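Local atomic coordinates of meso-diaminopimelate dehydrogenase (Clostridium tetani, PDB entry 3WGY), a protein that catalyses, in its natural form, the reversible NADP-dependent oxidative deamination of meso-2,6-diaminopimelate, and is here an engineered variant with bound 4-methyl-2-oxovalerate. Residues V10-N14 against I15-V19; L127-L130 against N131-L134. The protein carries 6 engineered substitutions. One frame throughout, in Å; residues are numbered along the deposited sequence.

How the contacts relate
From the N terminus, strand 5-10 of the parallel sheet runs into the loop of contact 1. There 10-14 turns over onto 15-19, the beginning of helix 14-23, so this contact closes a tight strand-to-helix turn. Contact 2 comes more than a hundred residues later, within helix 123-138, where 127-130 meets 131-134 one turn on. The two follow in series and neither nest nor cross. The centres of contact 1 and contact 2 are about 25 Å apart. They sit on opposite sides of the chain's centre and do not touch. Helix 276-296 links them: it packs on Ile15 and Val19 of contact 1 and on Leu127 and Leu130 of contact 2.

Contact 1 (V10-N14 against I15-V19); sequences VGYGN and IGKGV
Lys17 lies across the ring of Tyr12, and the two side chains cross at about a right angle. CB of Lys17 starts beside Gly13 O, at 3.3 Å. CG sits beside the backbone N of Lys17 (chi1 -75°), which carries it over one face of the tyrosine ring. It lies 4.0 Å from the ring centroid as a CH-pi contact, displaced toward the rim on the CE1 side. CD follows and still borders Gly13 O. The chain then bends at its last torsion (chi4 57°) and brings NZ back over the ring. NZ forms a cation-pi contact there, 4.1 Å from the centroid of the Tyr12 ring. The same NZ donates a hydrogen bond to Tyr12 O at 3.0 Å. The ammonium is thus held by both the ring and the main chain of one residue. The far end of the tyrosine is tied elsewhere, with OH hydrogen-bonded to Glu20 further along the helix.

Gly11, Gly13 and Gly16 fit the GxGxxG pattern of a Rossmann-type dinucleotide-binding turn. This turn joins strand 5-10 to helix 14-23 and probably serves the nicotinamide cofactor, as in related dehydrogenases. Gly16 packs with its CA against Gly11 O, in a CA-H...O contact of 3.3 Å. Gly11 O is buried without a conventional hydrogen-bond partner. Gly13 is the N-cap residue, and its O accepts Lys17 N at 3.0 Å, starting the helix. Asn14 O takes Gly18 N next. A water accepts from both Gly13 N and Gly16 N, bridging the loop to the first turn. In that first turn, Ile15 O accepts a hydrogen bond from the hydroxyl of Ser281, in helix 276-296.

Contact 2 (L127-L130 against N131-L134); sequences LFSL and NRLL
Arg132 folds back along its helix over Phe128 and Ser129. CG lies beside its own backbone N (chi1 -65°), and the chain is extended from CG to NE. CG passes 3.2 Å from Phe128 O. The guanidinium then covers the start of the phenylalanine: CB of Phe128 lies over one of its faces, 3.7 Å from NH2 of Arg132. NH2 also comes near the plane of the Phe128 ring, at its edge. NH1 reaches the other way, to 3.2 Å from CA of Ser129.

Main-chain bonds of the alpha-helix hold this group of residues together. Arg132 N donates to Phe128 O at 2.9 Å, and weakly to Ser129 O as well. Ser129 O also takes Leu133 N at 3.0 Å. Asn131 N binds Leu127 O, and Leu134 N binds Leu130 O.

Partners outside the two segments hold the polar ends. Asp124 forms a salt bridge with NH2 of Arg132, while Thr146 OG1 of strand 142-147 hydrogen-bonds NE of the same guanidinium. Ser129 OG bonds to Gly126 N and to the terminal carboxylate of Leu326 of the second subunit, and this Leu326 carboxylate also makes a long, weak ion pair with NH1 of Arg132. The nearby carboxylates would be expected to stabilise the charged arginine.

The contact therefore lies at the dimer interface, where Leu325 of the second subunit packs on Ser129 and Leu133, while within its own subunit Phe128 and Asn131 bear on strands 249-258 and 264-273 of the antiparallel sheet and Leu127 and Leu130 pack against helix 276-296.

Contact 1 (V10-N14 against I15-V19)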
loop_
_atom_site.group_PDB
_atom_site.type_symbol
_atom_site.label_atom_id
_atom_site.label_comp_id
_atom_site.label_asym_id
_atom_site.label_seq_id
_atom_site.Cartn_x
_atom_site.Cartn_y
_atom_site.Cartn_z
ATOM N N VAL B 10 26.640 -4.434 6.168
ATOM C CA VAL B 10 27.827 -3.730 5.697
ATOM C C VAL B 10 27.640 -2.251 6.017
ATOM O O VAL B 10 26.781 -1.586 5.432
ATOM C CB VAL B 10 28.020 -3.862 4.180
ATOM C CG1 VAL B 10 29.253 -3.080 3.759
ATOM C CG2 VAL B 10 28.161 -5.325 3.786
ATOM N N GLY B 11 28.446 -1.742 6.944
ATOM C CA GLY B 11 28.339 -0.348 7.329
ATOM C C GLY B 11 27.673 -0.244 8.684
ATOM O O GLY B 11 26.592 -0.789 8.898
ATOM N N TYR B 12 28.303 0.462 9.611
ATOM C CA TYR B 12 27.731 0.571 10.939
ATOM C C TYR B 12 27.384 2.006 11.327
ATOM O O TYR B 12 27.733 2.465 12.410
ATOM C CB TYR B 12 28.691 -0.059 11.949
ATOM C CG TYR B 12 28.047 -0.533 13.231
ATOM C CD1 TYR B 12 26.822 -1.200 13.222
ATOM C CD2 TYR B 12 28.699 -0.370 14.452
ATOM C CE1 TYR B 12 26.265 -1.700 14.404
ATOM C CE2 TYR B 12 28.155 -0.860 15.629
ATOM C CZ TYR B 12 26.942 -1.523 15.601
ATOM O OH TYR B 12 26.419 -1.996 16.782
ATOM N N GLY B 13 26.701 2.701 10.418
ATOM C CA GLY B 13 26.263 4.062 10.662
ATOM C C GLY B 13 24.877 3.994 11.280
ATOM O O GLY B 13 24.545 3.003 11.938
ATOM N N ASN B 14 24.059 5.023 11.079
ATOM C CA ASN B 14 22.714 5.012 11.657
ATOM C C ASN B 14 21.836 3.918 11.077
ATOM O O ASN B 14 21.009 3.347 11.780
ATOM C CB ASN B 14 22.014 6.363 11.482
ATOM C CG ASN B 14 22.455 7.385 12.513
ATOM O OD1 ASN B 14 23.003 7.033 13.562
ATOM N ND2 ASN B 14 22.201 8.661 12.229
ATOM N N ILE B 15 22.007 3.613 9.799
ATOM C CA ILE B 15 21.185 2.570 9.194
ATOM C C ILE B 15 21.678 1.179 9.600
ATOM O O ILE B 15 20.877 0.296 9.921
ATOM C CB ILE B 15 21.150 2.715 7.666
ATOM C CG1 ILE B 15 20.603 4.103 7.305
ATOM C CG2 ILE B 15 20.251 1.626 7.050
ATOM C CD1 ILE B 15 20.479 4.355 5.827
ATOM N N GLY B 16 22.994 0.989 9.604
ATOM C CA GLY B 16 23.540 -0.298 10.007
ATOM C C GLY B 16 23.078 -0.608 11.422
ATOM O O GLY B 16 22.620 -1.716 11.708
ATOM N N LYS B 17 23.196 0.378 12.309
ATOM C CA LYS B 17 22.771 0.223 13.699
ATOM C C LYS B 17 21.271 -0.051 13.755
ATOM O O LYS B 17 20.807 -0.857 14.561
ATOM C CB LYS B 17 23.086 1.488 14.510
ATOM C CG LYS B 17 24.541 1.672 14.876
ATOM C CD LYS B 17 24.722 2.941 15.698
ATOM C CE LYS B 17 26.113 3.022 16.310
ATOM N NZ LYS B 17 27.200 2.940 15.292
ATOM N N GLY B 18 20.515 0.631 12.899
ATOM C CA GLY B 18 19.077 0.427 12.860
ATOM C C GLY B 18 18.729 -0.978 12.402
ATOM O O GLY B 18 17.767 -1.581 12.887
ATOM N N VAL B 19 19.511 -1.503 11.463
ATOM C CA VAL B 19 19.283 -2.847 10.947
ATOM C C VAL B 19 19.545 -3.879 12.035
ATOM O O VAL B 19 18.773 -4.824 12.208
ATOM C CB VAL B 19 20.196 -3.145 9.742
ATOM C CG1 VAL B 19 20.098 -4.613 9.361
ATOM C CG2 VAL B 19 19.787 -2.280 8.568
HETATM O O HOH W 1 25.203 2.502 8.187
#

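Contact 2 (L127-L130 against N131-L134)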
loop_
_atom_site.group_PDB
_atom_site.type_symbol
_atom_site.label_atom_id
_atom_site.label_comp_id
_atom_site.label_asym_id
_atom_site.label_seq_id
_atom_site.Cartn_x
_atom_site.Cartn_y
_atom_site.Cartn_z
ATOM N N LEU B 127 8.579 1.927 -0.374
ATOM C CA LEU B 127 7.138 1.934 -0.157
ATOM C C LEU B 127 6.417 3.011 -0.968
ATOM O O LEU B 127 5.347 2.761 -1.518
ATOM C CB LEU B 127 6.829 2.091 1.332
ATOM C CG LEU B 127 7.552 1.070 2.218
ATOM C CD1 LEU B 127 7.077 1.223 3.652
ATOM C CD2 LEU B 127 7.275 -0.342 1.718
ATOM N N PHE B 128 6.990 4.205 -1.053
ATOM C CA PHE B 128 6.333 5.252 -1.819
ATOM C C PHE B 128 6.235 4.871 -3.288
ATOM O O PHE B 128 5.228 5.141 -3.942
ATOM C CB PHE B 128 7.070 6.585 -1.650
ATOM C CG PHE B 128 6.725 7.310 -0.377
ATOM C CD1 PHE B 128 5.996 6.681 0.625
ATOM C CD2 PHE B 128 7.141 8.615 -0.173
ATOM C CE1 PHE B 128 5.692 7.349 1.811
ATOM C CE2 PHE B 128 6.839 9.291 1.011
ATOM C CZ PHE B 128 6.117 8.660 2.001
ATOM N N SER B 129 7.282 4.222 -3.795
ATOM C CA SER B 129 7.333 3.780 -5.180
ATOM C C SER B 129 6.186 2.812 -5.454
ATOM O O SER B 129 5.483 2.938 -6.450
ATOM C CB SER B 129 8.664 3.067 -5.462
ATOM O OG SER B 129 9.757 3.814 -4.957
ATOM N N LEU B 130 6.009 1.843 -4.560
ATOM C CA LEU B 130 4.953 0.849 -4.713
ATOM C C LEU B 130 3.589 1.513 -4.765
ATOM O O LEU B 130 2.728 1.120 -5.555
ATOM C CB LEU B 130 4.972 -0.145 -3.548
ATOM C CG LEU B 130 6.078 -1.200 -3.536
ATOM C CD1 LEU B 130 6.244 -1.765 -2.126
ATOM C CD2 LEU B 130 5.726 -2.309 -4.557
ATOM N N ASN B 131 3.387 2.516 -3.914
ATOM C CA ASN B 131 2.106 3.186 -3.880
ATOM C C ASN B 131 1.846 4.107 -5.051
ATOM O O ASN B 131 0.688 4.306 -5.418
ATOM C CB ASN B 131 1.906 3.904 -2.541
ATOM C CG ASN B 131 1.512 2.933 -1.438
ATOM O OD1 ASN B 131 2.361 2.349 -0.766
ATOM N ND2 ASN B 131 0.221 2.727 -1.281
ATOM N N ARG B 132 2.894 4.673 -5.646
ATOM C CA ARG B 132 2.679 5.511 -6.831
ATOM C C ARG B 132 2.210 4.533 -7.913
ATOM O O ARG B 132 1.247 4.784 -8.631
ATOM C CB ARG B 132 3.980 6.180 -7.299
ATOM C CG ARG B 132 4.585 7.190 -6.340
ATOM C CD ARG B 132 5.887 7.765 -6.916
ATOM N NE ARG B 132 6.689 8.400 -5.878
ATOM C CZ ARG B 132 7.816 7.900 -5.382
ATOM N NH1 ARG B 132 8.311 6.753 -5.820
ATOM N NH2 ARG B 132 8.440 8.549 -4.422
ATOM N N LEU B 133 2.899 3.400 -8.002
ATOM C CA LEU B 133 2.576 2.369 -8.980
ATOM C C LEU B 133 1.145 1.874 -8.821
ATOM O O LEU B 133 0.369 1.850 -9.781
ATOM C CB LEU B 133 3.545 1.189 -8.844
ATOM C CG LEU B 133 3.261 0.009 -9.778
ATOM C CD1 LEU B 133 3.126 0.501 -11.224
ATOM C CD2 LEU B 133 4.381 -1.026 -9.644
ATOM N N LEU B 134 0.803 1.477 -7.601
ATOM C CA LEU B 134 -0.538 0.996 -7.305
ATOM C C LEU B 134 -1.568 2.037 -7.729
ATOM O O LEU B 134 -2.558 1.723 -8.386
ATOM C CB LEU B 134 -0.684 0.735 -5.799
ATOM C CG LEU B 134 -2.000 0.101 -5.366
ATOM C CD1 LEU B 134 -2.111 -1.267 -6.035
ATOM C CD2 LEU B 134 -2.045 -0.010 -3.819
#